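PDB 4NNB: OBCA, Oxalate Biosynthetic Component A, which belongs to a bacterial enzyme family that joins an N-terminal domain to a TIM-barrel domain, here modelled with a magnesium ion. Local coordinates for residues H156-P161 with G189-G194. Numbering follows the deposited sequence.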
ATOM      1  N   HIS A 156      13.602   1.002 -20.743  1.00 30.06           N
ATOM      2  CA  HIS A 156      14.526  -0.088 -20.551  1.00 30.89           C
ATOM      3  C   HIS A 156      13.794  -1.105 -19.698  1.00 33.40           C
ATOM      4  O   HIS A 156      13.963  -1.146 -18.473  1.00 32.08           O
ATOM      5  CB  HIS A 156      15.780   0.417 -19.840  1.00 33.73           C
ATOM      6  CG  HIS A 156      16.920  -0.546 -19.879  1.00 32.84           C
ATOM      7  ND1 HIS A 156      17.080  -1.546 -18.948  1.00 29.86           N
ATOM      8  CD2 HIS A 156      17.951  -0.664 -20.750  1.00 34.96           C
ATOM      9  CE1 HIS A 156      18.167  -2.244 -19.242  1.00 35.12           C
ATOM     10  NE2 HIS A 156      18.707  -1.731 -20.331  1.00 32.86           N
ATOM     11  N   HIS A 157      12.968  -1.918 -20.350  1.00 30.49           N
ATOM     12  CA  HIS A 157      12.037  -2.792 -19.645  1.00 30.98           C
ATOM     13  C   HIS A 157      12.328  -4.269 -19.882  1.00 30.99           C
ATOM     14  O   HIS A 157      12.343  -4.736 -21.029  1.00 29.27           O
ATOM     15  CB  HIS A 157      10.592  -2.441 -20.021  1.00 28.50           C
ATOM     16  CG  HIS A 157      10.165  -1.085 -19.546  1.00 29.16           C
ATOM     17  ND1 HIS A 157       9.098  -0.405 -20.089  1.00 28.90           N
ATOM     18  CD2 HIS A 157      10.664  -0.290 -18.569  1.00 27.74           C
ATOM     19  CE1 HIS A 157       8.961   0.756 -19.472  1.00 28.49           C
ATOM     20  NE2 HIS A 157       9.898   0.850 -18.547  1.00 27.98           N
ATOM     21  N   TYR A 158      12.540  -4.991 -18.781  1.00 27.38           N
ATOM     22  CA  TYR A 158      13.016  -6.375 -18.810  1.00 29.40           C
ATOM     23  C   TYR A 158      12.012  -7.383 -18.227  1.00 28.74           C
ATOM     24  O   TYR A 158      11.391  -7.137 -17.194  1.00 31.59           O
ATOM     25  CB  TYR A 158      14.350  -6.447 -18.052  1.00 33.10           C
ATOM     26  CG  TYR A 158      14.928  -7.834 -17.838  1.00 33.77           C
ATOM     27  CD1 TYR A 158      14.604  -8.579 -16.711  1.00 33.59           C
ATOM     28  CD2 TYR A 158      15.823  -8.380 -18.746  1.00 36.22           C
ATOM     29  CE1 TYR A 158      15.144  -9.834 -16.505  1.00 36.40           C
ATOM     30  CE2 TYR A 158      16.368  -9.637 -18.554  1.00 36.71           C
ATOM     31  CZ  TYR A 158      16.027 -10.359 -17.433  1.00 39.05           C
ATOM     32  OH  TYR A 158      16.573 -11.609 -17.240  1.00 36.17           O
ATOM     33  N   LEU A 159      11.875  -8.524 -18.893  1.00 30.98           N
ATOM     34  CA  LEU A 159      11.091  -9.642 -18.377  1.00 30.23           C
ATOM     35  C   LEU A 159      12.060 -10.797 -18.053  1.00 34.60           C
ATOM     36  O   LEU A 159      12.915 -11.121 -18.868  1.00 32.88           O
ATOM     37  CB  LEU A 159      10.056 -10.078 -19.417  1.00 29.03           C
ATOM     38  CG  LEU A 159       9.101  -8.977 -19.894  1.00 29.06           C
ATOM     39  CD1 LEU A 159       8.133  -9.482 -20.958  1.00 28.86           C
ATOM     40  CD2 LEU A 159       8.337  -8.366 -18.717  1.00 27.67           C
ATOM     41  N   PRO A 160      11.931 -11.417 -16.863  1.00 36.10           N
ATOM     42  CA  PRO A 160      12.877 -12.453 -16.406  1.00 36.69           C
ATOM     43  C   PRO A 160      12.704 -13.805 -17.105  1.00 37.57           C
ATOM     44  O   PRO A 160      11.627 -14.082 -17.636  1.00 35.96           O
ATOM     45  CB  PRO A 160      12.520 -12.595 -14.921  1.00 37.58           C
ATOM     46  CG  PRO A 160      11.057 -12.309 -14.881  1.00 35.16           C
ATOM     47  CD  PRO A 160      10.878 -11.167 -15.861  1.00 37.58           C
ATOM     48  N   PRO A 161      13.751 -14.647 -17.088  1.00 41.73           N
ATOM     49  CA  PRO A 161      13.728 -15.949 -17.770  1.00 38.69           C
ATOM     50  C   PRO A 161      12.505 -16.803 -17.432  1.00 37.80           C
ATOM     51  O   PRO A 161      11.942 -17.399 -18.334  1.00 37.33           O
ATOM     52  CB  PRO A 161      15.001 -16.626 -17.256  1.00 43.38           C
ATOM     53  CG  PRO A 161      15.938 -15.495 -17.029  1.00 43.04           C
ATOM     54  CD  PRO A 161      15.074 -14.366 -16.497  1.00 40.33           C
ATOM     55  N   GLY A 189      22.308 -11.726 -15.208  1.00 38.25           N
ATOM     56  CA  GLY A 189      22.501 -10.451 -14.544  1.00 42.71           C
ATOM     57  C   GLY A 189      21.577 -10.127 -13.386  1.00 43.67           C
ATOM     58  O   GLY A 189      21.221 -10.993 -12.579  1.00 41.33           O
ATOM     59  N   TYR A 190      21.193  -8.857 -13.309  1.00 42.91           N
ATOM     60  CA  TYR A 190      20.408  -8.363 -12.189  1.00 41.89           C
ATOM     61  C   TYR A 190      19.158  -7.665 -12.705  1.00 37.45           C
ATOM     62  O   TYR A 190      19.222  -6.878 -13.645  1.00 36.91           O
ATOM     63  CB  TYR A 190      21.250  -7.419 -11.317  1.00 44.34           C
ATOM     64  CG  TYR A 190      22.529  -8.049 -10.798  1.00 49.58           C
ATOM     65  CD1 TYR A 190      23.680  -8.080 -11.576  1.00 49.71           C
ATOM     66  CD2 TYR A 190      22.580  -8.618  -9.532  1.00 51.52           C
ATOM     67  CE1 TYR A 190      24.846  -8.664 -11.105  1.00 52.05           C
ATOM     68  CE2 TYR A 190      23.740  -9.200  -9.056  1.00 50.58           C
ATOM     69  CZ  TYR A 190      24.868  -9.218  -9.846  1.00 53.08           C
ATOM     70  OH  TYR A 190      26.022  -9.800  -9.367  1.00 56.69           O
ATOM     71  N   TRP A 191      18.031  -7.957 -12.067  1.00 38.00           N
ATOM     72  CA  TRP A 191      16.725  -7.475 -12.503  1.00 42.51           C
ATOM     73  C   TRP A 191      16.034  -6.733 -11.376  1.00 37.66           C
ATOM     74  O   TRP A 191      16.037  -7.182 -10.228  1.00 39.71           O
ATOM     75  CB  TRP A 191      15.869  -8.669 -12.950  1.00 38.55           C
ATOM     76  CG  TRP A 191      14.397  -8.403 -13.128  1.00 39.70           C
ATOM     77  CD1 TRP A 191      13.820  -7.353 -13.785  1.00 39.58           C
ATOM     78  CD2 TRP A 191      13.322  -9.229 -12.670  1.00 39.51           C
ATOM     79  NE1 TRP A 191      12.446  -7.472 -13.752  1.00 40.49           N
ATOM     80  CE2 TRP A 191      12.117  -8.620 -13.076  1.00 40.82           C
ATOM     81  CE3 TRP A 191      13.259 -10.423 -11.949  1.00 40.73           C
ATOM     82  CZ2 TRP A 191      10.864  -9.167 -12.787  1.00 38.10           C
ATOM     83  CZ3 TRP A 191      12.016 -10.964 -11.658  1.00 43.37           C
ATOM     84  CH2 TRP A 191      10.836 -10.335 -12.075  1.00 40.76           C
ATOM     85  N   GLN A 192      15.455  -5.587 -11.702  1.00 42.45           N
ATOM     86  CA  GLN A 192      14.598  -4.889 -10.755  1.00 40.52           C
ATOM     87  C   GLN A 192      13.153  -5.267 -11.051  1.00 43.25           C
ATOM     88  O   GLN A 192      12.541  -4.749 -11.985  1.00 41.66           O
ATOM     89  CB  GLN A 192      14.789  -3.376 -10.855  1.00 43.40           C
ATOM     90  CG  GLN A 192      13.858  -2.566  -9.949  1.00 42.43           C
ATOM     91  CD  GLN A 192      13.873  -3.050  -8.512  1.00 47.40           C
ATOM     92  OE1 GLN A 192      13.084  -3.917  -8.128  1.00 46.16           O
ATOM     93  NE2 GLN A 192      14.772  -2.486  -7.705  1.00 46.90           N
ATOM     94  N   ALA A 193      12.619  -6.189 -10.264  1.00 40.25           N
ATOM     95  CA  ALA A 193      11.258  -6.656 -10.464  1.00 41.87           C
ATOM     96  C   ALA A 193      10.256  -5.567 -10.101  1.00 47.88           C
ATOM     97  O   ALA A 193       9.151  -5.489 -10.667  1.00 38.44           O
ATOM     98  CB  ALA A 193      11.016  -7.888  -9.624  1.00 42.97           C
ATOM     99  N   GLY A 194      10.646  -4.718  -9.154  1.00 40.24           N
ATOM    100  CA  GLY A 194       9.711  -3.765  -8.596  1.00 38.44           C
ATOM    101  C   GLY A 194       8.657  -4.521  -7.802  1.00 46.58           C
ATOM    102  O   GLY A 194       7.467  -4.180  -7.839  1.00 45.84           O
TER
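The nearest CA atoms of 156-161 and 189-194 are those of Y158 and W191, 7.4 Å apart. The two strands belong to different three-stranded antiparallel sheets, and no hydrogen bond joins them. Side chains make the contact. W191 is its centre: its CG lies anti to the backbone N (chi1 166°), which carries the indole across to Y158 and P160. The edge of the Y158 ring comes over a face of the indole at its pyrrole part, CD1 of Y158 lying 3.3 Å from CD1 of W191. The two ring planes are inclined at 52°. P160, the N-cap residue of helix 161-170, covers the benzene part on this same face. Its CG sits 3.7 Å from the centroid of the W191 six-membered ring, a CH-pi contact. CA of A193 lies over the rim of the opposite face. The indole NE1 donates a hydrogen bond to the hydroxyl of Y138. Y158 in turn stacks on F27. The contact is thus a buried, largely apolar junction between two sheets. At its polar edge the Y138 hydroxyl accepts the indole N-H and probably shares its one proton between the carbonyls of Y158 and Q192, linking the two segments.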